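GDSL-like protein (Collinsella aerofaciens ATCC 25986, PDB 7BXD) is probably an acyl-hydrolase of the GDSL-like SGNH hydrolase family, cleaving acyl esters or related acyl groups, its natural substrate not being established. Local coordinates at residues Arg181-Leu184 / Glu185-Arg189; Val131-Leu134 / Ile135-Ile138. All coordinates share one frame; numbering follows the deposited sequence.

Contact 1: Arg181-Leu184 / Glu185-Arg189; sequences RAML and EVCDR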
# COMPACT_ATOMS: atom_id res chain seq x y z
N ARG A 181 -10.29 8.14 1.50
CA ARG A 181 -10.96 9.12 0.66
C ARG A 181 -9.96 10.10 0.10
O ARG A 181 -10.04 10.49 -1.08
CB ARG A 181 -12.03 9.84 1.48
CG ARG A 181 -13.32 9.07 1.61
CD ARG A 181 -14.49 9.98 2.09
NE ARG A 181 -14.17 10.75 3.30
CZ ARG A 181 -14.29 10.30 4.54
NH1 ARG A 181 -14.75 9.08 4.78
NH2 ARG A 181 -13.94 11.09 5.56
N ALA A 182 -9.02 10.56 0.93
CA ALA A 182 -8.02 11.51 0.44
C ALA A 182 -7.22 10.89 -0.71
O ALA A 182 -6.97 11.53 -1.75
CB ALA A 182 -7.09 11.90 1.58
N MET A 183 -6.78 9.63 -0.55
CA MET A 183 -6.05 8.95 -1.60
C MET A 183 -6.87 8.88 -2.87
O MET A 183 -6.36 9.16 -3.97
CB MET A 183 -5.69 7.54 -1.14
CG MET A 183 -4.94 6.73 -2.22
SD MET A 183 -4.43 5.09 -1.65
CE MET A 183 -3.09 5.51 -0.57
N LEU A 184 -8.15 8.51 -2.75
CA LEU A 184 -9.00 8.42 -3.94
C LEU A 184 -9.15 9.78 -4.62
O LEU A 184 -9.20 9.86 -5.87
CB LEU A 184 -10.37 7.84 -3.58
CG LEU A 184 -10.34 6.39 -3.11
CD1 LEU A 184 -11.70 5.94 -2.66
CD2 LEU A 184 -9.81 5.46 -4.16
N GLU A 185 -9.26 10.86 -3.85
CA GLU A 185 -9.43 12.19 -4.46
C GLU A 185 -8.17 12.63 -5.20
O GLU A 185 -8.26 13.22 -6.28
CB GLU A 185 -9.82 13.19 -3.38
CG GLU A 185 -11.24 12.96 -2.87
CD GLU A 185 -11.61 13.85 -1.71
OE1 GLU A 185 -10.79 14.70 -1.30
OE2 GLU A 185 -12.75 13.71 -1.21
N VAL A 186 -6.97 12.37 -4.63
CA VAL A 186 -5.76 12.76 -5.34
C VAL A 186 -5.59 11.88 -6.58
O VAL A 186 -5.20 12.35 -7.66
CB VAL A 186 -4.52 12.71 -4.43
CG1 VAL A 186 -3.29 13.19 -5.20
CG2 VAL A 186 -4.74 13.57 -3.20
N CYS A 187 -5.84 10.57 -6.44
CA CYS A 187 -5.79 9.71 -7.61
C CYS A 187 -6.73 10.21 -8.70
O CYS A 187 -6.38 10.23 -9.89
CB CYS A 187 -6.09 8.26 -7.22
SG CYS A 187 -4.68 7.46 -6.39
N ASP A 188 -7.95 10.61 -8.32
CA ASP A 188 -8.88 11.14 -9.32
C ASP A 188 -8.30 12.35 -10.04
O ASP A 188 -8.41 12.46 -11.27
CB ASP A 188 -10.22 11.51 -8.68
CG ASP A 188 -11.07 12.31 -9.66
OD1 ASP A 188 -11.67 11.73 -10.58
OD2 ASP A 188 -11.07 13.57 -9.57
N ARG A 189 -7.67 13.27 -9.30
CA ARG A 189 -7.09 14.46 -9.93
C ARG A 189 -6.21 14.07 -11.10
O ARG A 189 -6.24 14.74 -12.14
CB ARG A 189 -6.30 15.26 -8.90
CG ARG A 189 -5.33 16.27 -9.47
CD ARG A 189 -5.94 17.45 -10.06
NE ARG A 189 -4.88 18.44 -10.33
CZ ARG A 189 -5.15 19.62 -10.84
NH1 ARG A 189 -6.42 19.87 -11.10
NH2 ARG A 189 -4.18 20.52 -11.11
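E185 begins the second half of this stretch of helix 176-189 by giving its backbone N-H to R181 O, 2.9 Å from E185 N to R181 O. Its CG, anti to its own carbonyl carbon (chi1 -71°), runs back past the same oxygen, with E185 CG 3.3 Å from R181 O. The chain is extended beyond CG, and OE1 goes to a hydrogen bond with Y128 OH on helix 127-141. R181 NE and E185 OE2 stay 5.6 Å apart. Opposite charges are near each other here without forming a salt bridge. V186 N follows one residue on and bonds A182 O at 3.0 Å. The CG2 methyl of V186 lies beside that oxygen, while A182 and V186 both turn side chains to helix 127-141. C187 N makes the straightest of the four bonds, to M183 O, with an angle of 169° at the hydrogen. C187 SG lies beside its own backbone N and 3.4 Å from M183 O. C187 SG also touches M183 CG at 4.2 Å. Both side chains lie on F149 of strand 146-150. D188 N completes the set on L184 O at 2.9 Å, and its CB sits close to that oxygen. L184 and C187 also touch V194 of strand 194-195. The chemistry is that of a regular amphipathic alpha helix. Four i to i+4 amide bonds satisfy the carbonyls of R181 to L184, the sulfur side chains join the apolar interior, and the charged side chains occupy the outer side.

Contact 2: Val131-Leu134 / Ile135-Ile138; sequences VDYL and IRTI
Y133 and T137 meet one turn apart on alpha helix 127-141, which flanks the parallel sheet of this alpha/beta SGNH-hydrolase fold. The tyrosine CG is anti to its backbone N (chi1 180°), and this carries the ring along the helix beneath T137. T137 OG1 lies 3.3 Å above the Y133 ring plane, over its centre. T137 CB adds a CH-pi contact, 4.2 Å from the Y133 ring centroid. The threonine OG1 points back beside its own N (chi1 -55°), and T137 OG1 donates to Y133 O at 2.8 Å. T137 N bonds the same oxygen from the opposite face of the carbonyl plane. Two donors thus grip Y133 O, and the bond from OG1 orients the hydroxyl. A serine in place of Y133 would probably leave T137 without its aromatic floor and open a gap beneath its OG1 and CB. The bent R136 chain crosses the Y133 side chain at about a right angle, its guanidinium plane nearly perpendicular to the ring. One guanidinium face lies over Y133 CA, and an edge meets D132 in a salt bridge. Deeper in, V131 and I135 lie side by side, V131 CG1 to I135 CD1 4.1 Å. Both touch F149, and L134 and I138 rest on V103. D132 is held at both oxygens: OD1 bonds Y190 OH, and a water links OD2 to R136 NH2. The main bond of the bridge runs from R136 NE to D132 OD2, 2.7 Å long, arriving from above the carboxylate plane.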
# COMPACT_ATOMS: atom_id res chain seq x y z
N VAL A 131 0.58 12.13 -1.11
CA VAL A 131 0.07 11.35 -2.24
C VAL A 131 0.28 12.14 -3.53
O VAL A 131 0.69 11.59 -4.56
CB VAL A 131 -1.40 10.94 -2.03
CG1 VAL A 131 -1.93 10.18 -3.27
CG2 VAL A 131 -1.54 10.05 -0.79
N ASP A 132 -0.00 13.45 -3.50
CA ASP A 132 0.22 14.31 -4.66
C ASP A 132 1.69 14.26 -5.09
O ASP A 132 1.99 14.12 -6.28
CB ASP A 132 -0.24 15.72 -4.29
CG ASP A 132 -0.14 16.70 -5.44
OD1 ASP A 132 -1.10 16.74 -6.24
OD2 ASP A 132 0.88 17.41 -5.52
N TYR A 133 2.61 14.39 -4.13
CA TYR A 133 4.04 14.30 -4.46
C TYR A 133 4.37 12.98 -5.14
O TYR A 133 5.13 12.96 -6.12
CB TYR A 133 4.89 14.46 -3.19
CG TYR A 133 6.36 14.37 -3.47
CD1 TYR A 133 7.02 13.13 -3.44
CD2 TYR A 133 7.10 15.54 -3.76
CE1 TYR A 133 8.36 13.05 -3.71
CE2 TYR A 133 8.45 15.46 -4.02
CZ TYR A 133 9.08 14.21 -4.00
OH TYR A 133 10.44 14.14 -4.28
N LEU A 134 3.89 11.86 -4.59
CA LEU A 134 4.24 10.57 -5.18
C LEU A 134 3.78 10.49 -6.62
O LEU A 134 4.52 10.01 -7.49
CB LEU A 134 3.64 9.41 -4.39
CG LEU A 134 4.21 9.11 -2.99
CD1 LEU A 134 3.54 7.83 -2.49
CD2 LEU A 134 5.72 8.95 -3.02
N ILE A 135 2.55 10.92 -6.92
CA ILE A 135 2.07 10.77 -8.29
C ILE A 135 2.86 11.65 -9.23
O ILE A 135 3.29 11.20 -10.31
CB ILE A 135 0.55 11.05 -8.38
CG1 ILE A 135 -0.21 9.95 -7.60
CG2 ILE A 135 0.11 11.12 -9.86
CD1 ILE A 135 -1.65 10.28 -7.31
N ARG A 136 3.10 12.91 -8.84
CA ARG A 136 3.88 13.80 -9.70
C ARG A 136 5.28 13.26 -9.92
O ARG A 136 5.84 13.35 -11.03
CB ARG A 136 3.94 15.21 -9.09
CG ARG A 136 2.62 15.98 -9.15
CD ARG A 136 2.82 17.43 -8.64
NE ARG A 136 3.02 17.51 -7.19
CZ ARG A 136 4.16 17.83 -6.57
NH1 ARG A 136 5.27 18.09 -7.26
NH2 ARG A 136 4.20 17.87 -5.23
N THR A 137 5.89 12.74 -8.85
CA THR A 137 7.32 12.45 -8.91
C THR A 137 7.58 11.09 -9.57
O THR A 137 8.56 10.92 -10.32
CB THR A 137 7.93 12.56 -7.51
OG1 THR A 137 7.62 13.86 -7.00
CG2 THR A 137 9.46 12.40 -7.55
N ILE A 138 6.70 10.10 -9.33
CA ILE A 138 6.79 8.85 -10.08
C ILE A 138 6.67 9.16 -11.57
O ILE A 138 7.42 8.61 -12.39
CB ILE A 138 5.71 7.85 -9.62
CG1 ILE A 138 6.04 7.31 -8.22
CG2 ILE A 138 5.55 6.71 -10.64
CD1 ILE A 138 4.90 6.55 -7.53
O HOH W 1 2.61 17.61 -3.29

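In the fold
From the N terminus, contact 2 (131-138) comes first, on helix 127-141. The chain then passes through strand 146-150 and reaches contact 1 (181-189) on helix 176-189. The two are in series and neither nests nor crosses. Each is a local contact within one helix and closes no loop. Their centres are about 12 Å apart, and the helices touch directly. V186 makes most of the joint: V186 CB lies 3.8 Å from V131 CG1, and V186 CG1 lies 4.0 Å from I135 CD1. C187 CA also meets I135 CD1. F149 of strand 146-150 touches side chains from both contacts. Contact 2 also reaches strand 100-104, and contact 1 reaches strand 194-195. Together the two helices pack against neighbouring strands of the parallel sheet.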